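Local atomic coordinates of berberine bridge enzyme-like 28 (Arabidopsis thaliana, PDB entry 5D79), a protein that binds FAD as a secreted oxidoreductase of the berberine bridge enzyme-like family and is involved in adaptation to salt stress. Residues I253-V258 against T303-G308; D370-P375 against Y425-V430. One frame throughout, in Å; residues are numbered along the deposited sequence.

Contact 1 of 2, residues I253-V258 against T303-G308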
ATOM      1  N   ILE A 253      25.219   0.508   0.019  1.00 17.39           N
ATOM      2  CA  ILE A 253      24.447   1.738  -0.079  1.00 14.39           C
ATOM      3  C   ILE A 253      24.579   2.549   1.212  1.00 14.42           C
ATOM      4  O   ILE A 253      25.264   2.136   2.156  1.00 15.26           O
ATOM      5  CB  ILE A 253      22.977   1.441  -0.403  1.00 15.47           C
ATOM      6  CG1 ILE A 253      22.387   0.401   0.559  1.00 20.55           C
ATOM      7  CG2 ILE A 253      22.884   0.903  -1.818  1.00 14.96           C
ATOM      8  CD1 ILE A 253      21.934   0.912   1.923  1.00 18.51           C
ATOM      9  N   THR A 254      23.935   3.708   1.247  1.00 15.64           N
ATOM     10  CA  THR A 254      24.078   4.596   2.391  1.00 16.05           C
ATOM     11  C   THR A 254      22.729   5.100   2.874  1.00 16.06           C
ATOM     12  O   THR A 254      21.982   5.710   2.101  1.00 15.14           O
ATOM     13  CB  THR A 254      24.970   5.815   2.053  1.00 16.02           C
ATOM     14  OG1 THR A 254      26.235   5.376   1.550  1.00 17.91           O
ATOM     15  CG2 THR A 254      25.203   6.662   3.283  1.00 15.16           C
ATOM     16  N   VAL A 255      22.428   4.852   4.152  1.00 15.67           N
ATOM     17  CA  VAL A 255      21.292   5.498   4.812  1.00 16.41           C
ATOM     18  C   VAL A 255      21.760   6.657   5.709  1.00 18.44           C
ATOM     19  O   VAL A 255      22.931   6.740   6.078  1.00 16.06           O
ATOM     20  CB  VAL A 255      20.456   4.505   5.654  1.00 13.26           C
ATOM     21  CG1 VAL A 255      19.913   3.382   4.775  1.00 12.37           C
ATOM     22  CG2 VAL A 255      21.268   3.959   6.847  1.00 14.50           C
ATOM     23  N   PHE A 256      20.833   7.555   6.046  1.00 18.79           N
ATOM     24  CA  PHE A 256      21.123   8.696   6.920  1.00 17.78           C
ATOM     25  C   PHE A 256      19.890   9.181   7.684  1.00 16.32           C
ATOM     26  O   PHE A 256      18.752   9.023   7.244  1.00 14.23           O
ATOM     27  CB  PHE A 256      21.723   9.860   6.119  1.00 18.97           C
ATOM     28  CG  PHE A 256      20.783  10.464   5.091  1.00 22.55           C
ATOM     29  CD1 PHE A 256      20.727   9.959   3.798  1.00 22.32           C
ATOM     30  CD2 PHE A 256      19.979  11.558   5.413  1.00 19.46           C
ATOM     31  CE1 PHE A 256      19.886  10.520   2.865  1.00 24.17           C
ATOM     32  CE2 PHE A 256      19.137  12.122   4.478  1.00 19.42           C
ATOM     33  CZ  PHE A 256      19.088  11.603   3.205  1.00 20.80           C
ATOM     34  N   LYS A 257      20.128   9.777   8.841  1.00 18.14           N
ATOM     35  CA  LYS A 257      19.046  10.300   9.647  1.00 17.86           C
ATOM     36  C   LYS A 257      19.507  11.613  10.235  1.00 19.51           C
ATOM     37  O   LYS A 257      20.633  11.724  10.725  1.00 22.52           O
ATOM     38  CB  LYS A 257      18.650   9.305  10.741  1.00 20.21           C
ATOM     39  CG  LYS A 257      17.489   9.743  11.622  1.00 26.36           C
ATOM     40  CD  LYS A 257      17.034   8.619  12.551  1.00 33.13           C
ATOM     41  CE  LYS A 257      16.517   7.415  11.749  1.00 38.50           C
ATOM     42  NZ  LYS A 257      16.131   6.220  12.574  1.00 39.17           N
ATOM     43  N   VAL A 258      18.652  12.621  10.144  1.00 16.60           N
ATOM     44  CA  VAL A 258      18.896  13.887  10.810  1.00 19.60           C
ATOM     45  C   VAL A 258      17.631  14.293  11.553  1.00 21.04           C
ATOM     46  O   VAL A 258      16.540  14.253  11.000  1.00 20.56           O
ATOM     47  CB  VAL A 258      19.315  14.986   9.823  1.00 21.73           C
ATOM     48  CG1 VAL A 258      19.257  16.355  10.489  1.00 21.54           C
ATOM     49  CG2 VAL A 258      20.707  14.703   9.277  1.00 21.45           C
ATOM     50  N   THR A 303      15.003  11.260   6.935  1.00 20.48           N
ATOM     51  CA  THR A 303      15.661   9.984   6.704  1.00 18.70           C
ATOM     52  C   THR A 303      15.785   9.742   5.208  1.00 19.85           C
ATOM     53  O   THR A 303      14.988  10.239   4.407  1.00 16.67           O
ATOM     54  CB  THR A 303      14.899   8.824   7.352  1.00 15.21           C
ATOM     55  OG1 THR A 303      13.555   8.811   6.862  1.00 16.31           O
ATOM     56  CG2 THR A 303      14.874   9.009   8.832  1.00 17.26           C
ATOM     57  N   GLY A 304      16.791   8.979   4.819  1.00 19.11           N
ATOM     58  CA  GLY A 304      17.030   8.781   3.410  1.00 19.04           C
ATOM     59  C   GLY A 304      17.867   7.582   3.056  1.00 17.48           C
ATOM     60  O   GLY A 304      18.552   7.013   3.895  1.00 19.11           O
ATOM     61  N   LEU A 305      17.788   7.207   1.789  1.00 18.03           N
ATOM     62  CA  LEU A 305      18.539   6.095   1.245  1.00 15.53           C
ATOM     63  C   LEU A 305      19.253   6.597   0.000  1.00 15.02           C
ATOM     64  O   LEU A 305      18.632   7.123  -0.923  1.00 12.76           O
ATOM     65  CB  LEU A 305      17.619   4.914   0.922  1.00 14.31           C
ATOM     66  CG  LEU A 305      18.275   3.791   0.121  1.00 15.01           C
ATOM     67  CD1 LEU A 305      19.280   3.079   0.958  1.00 16.45           C
ATOM     68  CD2 LEU A 305      17.249   2.819  -0.401  1.00 15.28           C
ATOM     69  N   TYR A 306      20.569   6.470  -0.005  1.00 15.83           N
ATOM     70  CA  TYR A 306      21.338   6.855  -1.163  1.00 17.22           C
ATOM     71  C   TYR A 306      21.916   5.606  -1.814  1.00 19.44           C
ATOM     72  O   TYR A 306      22.562   4.792  -1.137  1.00 19.87           O
ATOM     73  CB  TYR A 306      22.437   7.837  -0.767  1.00 19.08           C
ATOM     74  CG  TYR A 306      23.302   8.272  -1.923  1.00 20.12           C
ATOM     75  CD1 TYR A 306      22.808   9.124  -2.903  1.00 19.64           C
ATOM     76  CD2 TYR A 306      24.606   7.826  -2.033  1.00 19.02           C
ATOM     77  CE1 TYR A 306      23.594   9.516  -3.955  1.00 19.96           C
ATOM     78  CE2 TYR A 306      25.399   8.215  -3.083  1.00 19.67           C
ATOM     79  CZ  TYR A 306      24.892   9.058  -4.040  1.00 19.74           C
ATOM     80  OH  TYR A 306      25.697   9.440  -5.083  1.00 21.07           O
ATOM     81  N   ILE A 307      21.665   5.441  -3.115  1.00 17.25           N
ATOM     82  CA  ILE A 307      22.192   4.294  -3.860  1.00 18.68           C
ATOM     83  C   ILE A 307      23.636   4.565  -4.307  1.00 19.48           C
ATOM     84  O   ILE A 307      23.899   4.852  -5.478  1.00 20.17           O
ATOM     85  CB  ILE A 307      21.316   3.960  -5.085  1.00 16.73           C
ATOM     86  CG1 ILE A 307      19.856   3.992  -4.706  1.00 12.66           C
ATOM     87  CG2 ILE A 307      21.634   2.580  -5.616  1.00 17.54           C
ATOM     88  CD1 ILE A 307      19.510   2.972  -3.674  1.00 16.64           C
ATOM     89  N   GLY A 308      24.560   4.470  -3.351  1.00 19.35           N
ATOM     90  CA  GLY A 308      25.962   4.769  -3.580  1.00 20.49           C
ATOM     91  C   GLY A 308      26.692   4.974  -2.264  1.00 22.37           C
ATOM     92  O   GLY A 308      26.084   4.832  -1.200  1.00 19.81           O
TER
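Strands 253-260 and 298-306 are antiparallel neighbours in the seven-stranded sheet of this FAD-linked oxidoreductase, a helix-flanked antiparallel sheet consistent with the substrate domain of berberine bridge enzyme-like flavoproteins. Residues 253-258 and 303-308 form the end of their pairing where the second strand runs out into a turn. T254 with Y306 and F256 with G304 are the hydrogen-bonded pairs; V255 with L305 and K257 with T303 are the non-hydrogen-bonded ones. The bonds are straighter at T254 than at F256, where F256 N sits above the carbonyl plane of G304 O. F256 shows why glycine suits position 304. From CB, chi1 of 65° sets CG in the crowded position between backbone N and carbonyl carbon and folds the ring back over the partner strand. CD1 then lies near G304 O and G304 C, CE1 comes to 3.4 Å from G304 CA, and CZ lies close to both that CA and G304 N. This is a CH-pi contact over the ring face, and a side chain on G304 would run into CZ. The same side of the sheet is covered by helix 310-320, whose L313 touches F256, T254 and Y306. On the other side, the branched tip of L305 reaches across to two aliphatic neighbours, its CD1 lying 3.6 Å from I253 CD1 and also meeting V255 CG1, under helix 336-343. I307 centres an inverse gamma turn that brings G308 back toward T254. There the threonine hydroxyl, OG1, donates to a lone pair of G308 O at 2.8 Å.

Contact 2 of 2, residues D370-P375 against Y425-V430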
ATOM      1  N   ASP A 370      -2.509  12.961   0.107  1.00 14.52           N
ATOM      2  CA  ASP A 370      -2.580  14.042  -0.856  1.00 13.38           C
ATOM      3  C   ASP A 370      -1.344  14.046  -1.750  1.00  9.94           C
ATOM      4  O   ASP A 370      -0.305  13.456  -1.430  1.00 10.54           O
ATOM      5  CB  ASP A 370      -2.668  15.397  -0.148  1.00 10.52           C
ATOM      6  CG  ASP A 370      -4.073  15.832   0.131  1.00 13.10           C
ATOM      7  OD1 ASP A 370      -4.926  15.727  -0.773  1.00 16.66           O
ATOM      8  OD2 ASP A 370      -4.318  16.311   1.255  1.00 15.51           O
ATOM      9  N   PHE A 371      -1.454  14.763  -2.856  1.00 10.08           N
ATOM     10  CA  PHE A 371      -0.318  15.026  -3.700  1.00 12.51           C
ATOM     11  C   PHE A 371      -0.121  16.533  -3.773  1.00 15.52           C
ATOM     12  O   PHE A 371      -1.077  17.281  -3.973  1.00 13.14           O
ATOM     13  CB  PHE A 371      -0.516  14.397  -5.081  1.00 11.54           C
ATOM     14  CG  PHE A 371      -0.469  12.904  -5.052  1.00 15.04           C
ATOM     15  CD1 PHE A 371      -1.616  12.169  -4.768  1.00 17.51           C
ATOM     16  CD2 PHE A 371       0.733  12.230  -5.242  1.00 15.71           C
ATOM     17  CE1 PHE A 371      -1.569  10.782  -4.692  1.00 16.88           C
ATOM     18  CE2 PHE A 371       0.787  10.840  -5.176  1.00 14.97           C
ATOM     19  CZ  PHE A 371      -0.366  10.117  -4.894  1.00 13.65           C
ATOM     20  N   VAL A 372       1.117  16.966  -3.561  1.00 13.86           N
ATOM     21  CA  VAL A 372       1.475  18.373  -3.624  1.00 14.34           C
ATOM     22  C   VAL A 372       2.178  18.632  -4.940  1.00 10.88           C
ATOM     23  O   VAL A 372       3.111  17.923  -5.300  1.00 12.36           O
ATOM     24  CB  VAL A 372       2.376  18.791  -2.436  1.00 12.45           C
ATOM     25  CG1 VAL A 372       2.916  20.217  -2.617  1.00 11.27           C
ATOM     26  CG2 VAL A 372       1.614  18.648  -1.117  1.00 11.82           C
ATOM     27  N   GLN A 373       1.710  19.641  -5.664  1.00 15.67           N
ATOM     28  CA  GLN A 373       2.216  19.929  -7.006  1.00 14.04           C
ATOM     29  C   GLN A 373       3.071  21.192  -7.041  1.00 13.02           C
ATOM     30  O   GLN A 373       3.835  21.415  -7.978  1.00 18.68           O
ATOM     31  CB  GLN A 373       1.043  20.032  -7.989  1.00 12.24           C
ATOM     32  CG  GLN A 373       0.213  18.751  -8.022  1.00 14.13           C
ATOM     33  CD  GLN A 373      -0.871  18.735  -9.063  1.00 14.86           C
ATOM     34  OE1 GLN A 373      -1.599  19.705  -9.235  1.00 20.43           O
ATOM     35  NE2 GLN A 373      -0.997  17.614  -9.758  1.00 16.00           N
ATOM     36  N   GLU A 374       2.947  22.010  -6.009  1.00 13.31           N
ATOM     37  CA  GLU A 374       3.806  23.177  -5.851  1.00 20.02           C
ATOM     38  C   GLU A 374       3.959  23.474  -4.364  1.00 19.28           C
ATOM     39  O   GLU A 374       3.025  23.247  -3.593  1.00 18.78           O
ATOM     40  CB  GLU A 374       3.247  24.391  -6.609  1.00 25.52           C
ATOM     41  CG  GLU A 374       1.856  24.852  -6.194  1.00 25.28           C
ATOM     42  CD  GLU A 374       1.330  25.993  -7.062  1.00 24.36           C
ATOM     43  OE1 GLU A 374       1.647  26.027  -8.269  1.00 22.67           O
ATOM     44  OE2 GLU A 374       0.606  26.860  -6.529  1.00 28.03           O
ATOM     45  N   PRO A 375       5.139  23.981  -3.960  1.00 16.55           N
ATOM     46  CA  PRO A 375       5.501  24.078  -2.540  1.00 18.05           C
ATOM     47  C   PRO A 375       4.449  24.795  -1.695  1.00 18.17           C
ATOM     48  O   PRO A 375       3.973  25.865  -2.077  1.00 20.03           O
ATOM     49  CB  PRO A 375       6.815  24.866  -2.577  1.00 18.42           C
ATOM     50  CG  PRO A 375       7.388  24.526  -3.902  1.00 18.63           C
ATOM     51  CD  PRO A 375       6.204  24.525  -4.821  1.00 16.96           C
ATOM     52  N   TYR A 425       5.707  15.736  -4.363  1.00 16.06           N
ATOM     53  CA  TYR A 425       5.744  14.684  -3.359  1.00 15.33           C
ATOM     54  C   TYR A 425       4.342  14.264  -2.943  1.00 14.15           C
ATOM     55  O   TYR A 425       3.353  14.913  -3.277  1.00 15.65           O
ATOM     56  CB  TYR A 425       6.554  15.132  -2.134  1.00 13.70           C
ATOM     57  CG  TYR A 425       6.014  16.337  -1.398  1.00 14.78           C
ATOM     58  CD1 TYR A 425       6.407  17.626  -1.757  1.00 13.22           C
ATOM     59  CD2 TYR A 425       5.142  16.189  -0.330  1.00 14.16           C
ATOM     60  CE1 TYR A 425       5.938  18.738  -1.088  1.00 13.66           C
ATOM     61  CE2 TYR A 425       4.660  17.304   0.353  1.00 16.69           C
ATOM     62  CZ  TYR A 425       5.061  18.573  -0.032  1.00 15.22           C
ATOM     63  OH  TYR A 425       4.592  19.682   0.636  1.00 14.17           O
ATOM     64  N   GLU A 426       4.271  13.159  -2.223  1.00 13.59           N
ATOM     65  CA  GLU A 426       3.013  12.664  -1.703  1.00 14.64           C
ATOM     66  C   GLU A 426       3.054  12.867  -0.189  1.00 14.36           C
ATOM     67  O   GLU A 426       4.118  12.801   0.428  1.00 12.83           O
ATOM     68  CB  GLU A 426       2.810  11.192  -2.093  1.00 12.77           C
ATOM     69  CG  GLU A 426       1.465  10.578  -1.686  1.00 14.86           C
ATOM     70  CD  GLU A 426       1.525   9.874  -0.339  1.00 18.33           C
ATOM     71  OE1 GLU A 426       2.644   9.707   0.201  1.00 17.45           O
ATOM     72  OE2 GLU A 426       0.458   9.484   0.176  1.00 14.63           O
ATOM     73  N   ILE A 427       1.905  13.151   0.403  1.00 10.07           N
ATOM     74  CA  ILE A 427       1.864  13.383   1.831  1.00 15.22           C
ATOM     75  C   ILE A 427       0.735  12.564   2.467  1.00 17.51           C
ATOM     76  O   ILE A 427      -0.401  12.571   1.988  1.00 18.07           O
ATOM     77  CB  ILE A 427       1.710  14.900   2.146  1.00 12.08           C
ATOM     78  CG1 ILE A 427       1.585  15.150   3.647  1.00 12.19           C
ATOM     79  CG2 ILE A 427       0.536  15.503   1.405  1.00 14.13           C
ATOM     80  CD1 ILE A 427       1.733  16.607   3.989  1.00 14.75           C
ATOM     81  N   GLN A 428       1.070  11.832   3.526  1.00 12.03           N
ATOM     82  CA  GLN A 428       0.090  11.036   4.247  1.00 12.54           C
ATOM     83  C   GLN A 428      -0.086  11.570   5.653  1.00 12.24           C
ATOM     84  O   GLN A 428       0.877  11.826   6.350  1.00 17.38           O
ATOM     85  CB  GLN A 428       0.509   9.559   4.299  1.00 16.17           C
ATOM     86  CG  GLN A 428      -0.476   8.660   5.043  1.00 16.06           C
ATOM     87  CD  GLN A 428       0.074   7.278   5.348  1.00 19.98           C
ATOM     88  OE1 GLN A 428       1.263   7.000   5.144  1.00 22.17           O
ATOM     89  NE2 GLN A 428      -0.796   6.396   5.846  1.00 17.86           N
ATOM     90  N   TYR A 429      -1.332  11.747   6.057  1.00 15.01           N
ATOM     91  CA  TYR A 429      -1.670  12.089   7.435  1.00 14.78           C
ATOM     92  C   TYR A 429      -2.298  10.858   8.073  1.00 11.46           C
ATOM     93  O   TYR A 429      -3.373  10.416   7.662  1.00 17.85           O
ATOM     94  CB  TYR A 429      -2.642  13.272   7.495  1.00 13.97           C
ATOM     95  CG  TYR A 429      -2.593  14.215   6.300  1.00 16.95           C
ATOM     96  CD1 TYR A 429      -3.322  13.943   5.134  1.00 20.00           C
ATOM     97  CD2 TYR A 429      -1.849  15.394   6.344  1.00 14.23           C
ATOM     98  CE1 TYR A 429      -3.293  14.806   4.053  1.00 17.43           C
ATOM     99  CE2 TYR A 429      -1.809  16.255   5.266  1.00 13.49           C
ATOM    100  CZ  TYR A 429      -2.533  15.962   4.122  1.00 16.81           C
ATOM    101  OH  TYR A 429      -2.508  16.830   3.046  1.00 14.99           O
ATOM    102  N   VAL A 430      -1.637  10.289   9.070  1.00 13.20           N
ATOM    103  CA  VAL A 430      -2.127   9.047   9.668  1.00 17.01           C
ATOM    104  C   VAL A 430      -2.037   9.107  11.200  1.00 18.67           C
ATOM    105  O   VAL A 430      -1.033   9.528  11.767  1.00 15.07           O
ATOM    106  CB  VAL A 430      -1.353   7.817   9.110  1.00 18.28           C
ATOM    107  CG1 VAL A 430       0.155   8.021   9.224  1.00 19.49           C
ATOM    108  CG2 VAL A 430      -1.795   6.525   9.783  1.00 12.10           C
TER
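This is an antiparallel strand pairing at the border of the seven-stranded sheet, where the outermost strand 363-372 lies along strand 425-434. The axes of the short strand segments run at 144° to each other, antiparallel but strongly twisted, and strand 363-372 ends at V372. D370 and I427 exchange two backbone bonds, while V372 N gives a nearly straight one to Y425 O at 3.0 Å. Y425 has CG in the crowded position, chi1 61°, so its ring lies alongside V372. V372 CB stands over one face of that ring, 3.6 Å from Y425 CZ, and both valine methyls border the phenol end; the compact beta-branched residue fits closely against the flat ring. Beyond it, Y425 OH is hydrogen-bonded to Q274 of helix 263-276. An alanine in place of Y425 would remove the ring and the hydroxyl and would probably leave V372 poorly packed and lose the hydrogen bond to Q274. On the opposite face, E426 bends at chi2 so that its aliphatic CG, 3.6 Å from F371 CE2, lies over the phenylalanine ring, while H419 stacks with F371. D370 is buried, yet its carboxylate is well matched: OD1 makes a salt bridge to R467, which would probably stabilise the charged form. Its other oxygen lies at the edge of the Y429 ring, in plane, and Y429 OH donates to the anti lone pair of D370 OD2 at 2.6 Å.

Overall arrangement
Following the chain from the N terminus, strand 253-260 comes first among the four strands paired here. Contact 1 closes first: helix 263-276 and strand 284-292 lie within its loop, and strand 298-306 returns to pair. Only then does contact 2 open, with strand 363-372, and it closes after helix 378-388 and strand 396-402, when strand 425-434 arrives. The two loops therefore follow in series, neither nested nor crossed. Both belong to one antiparallel sheet, with strands 284-292 and 396-402 between them. The centres of contact 1 and contact 2 lie about 21 Å apart, and the two do not touch. Helix 263-276, part of the loop closed by contact 1, packs beside contact 2.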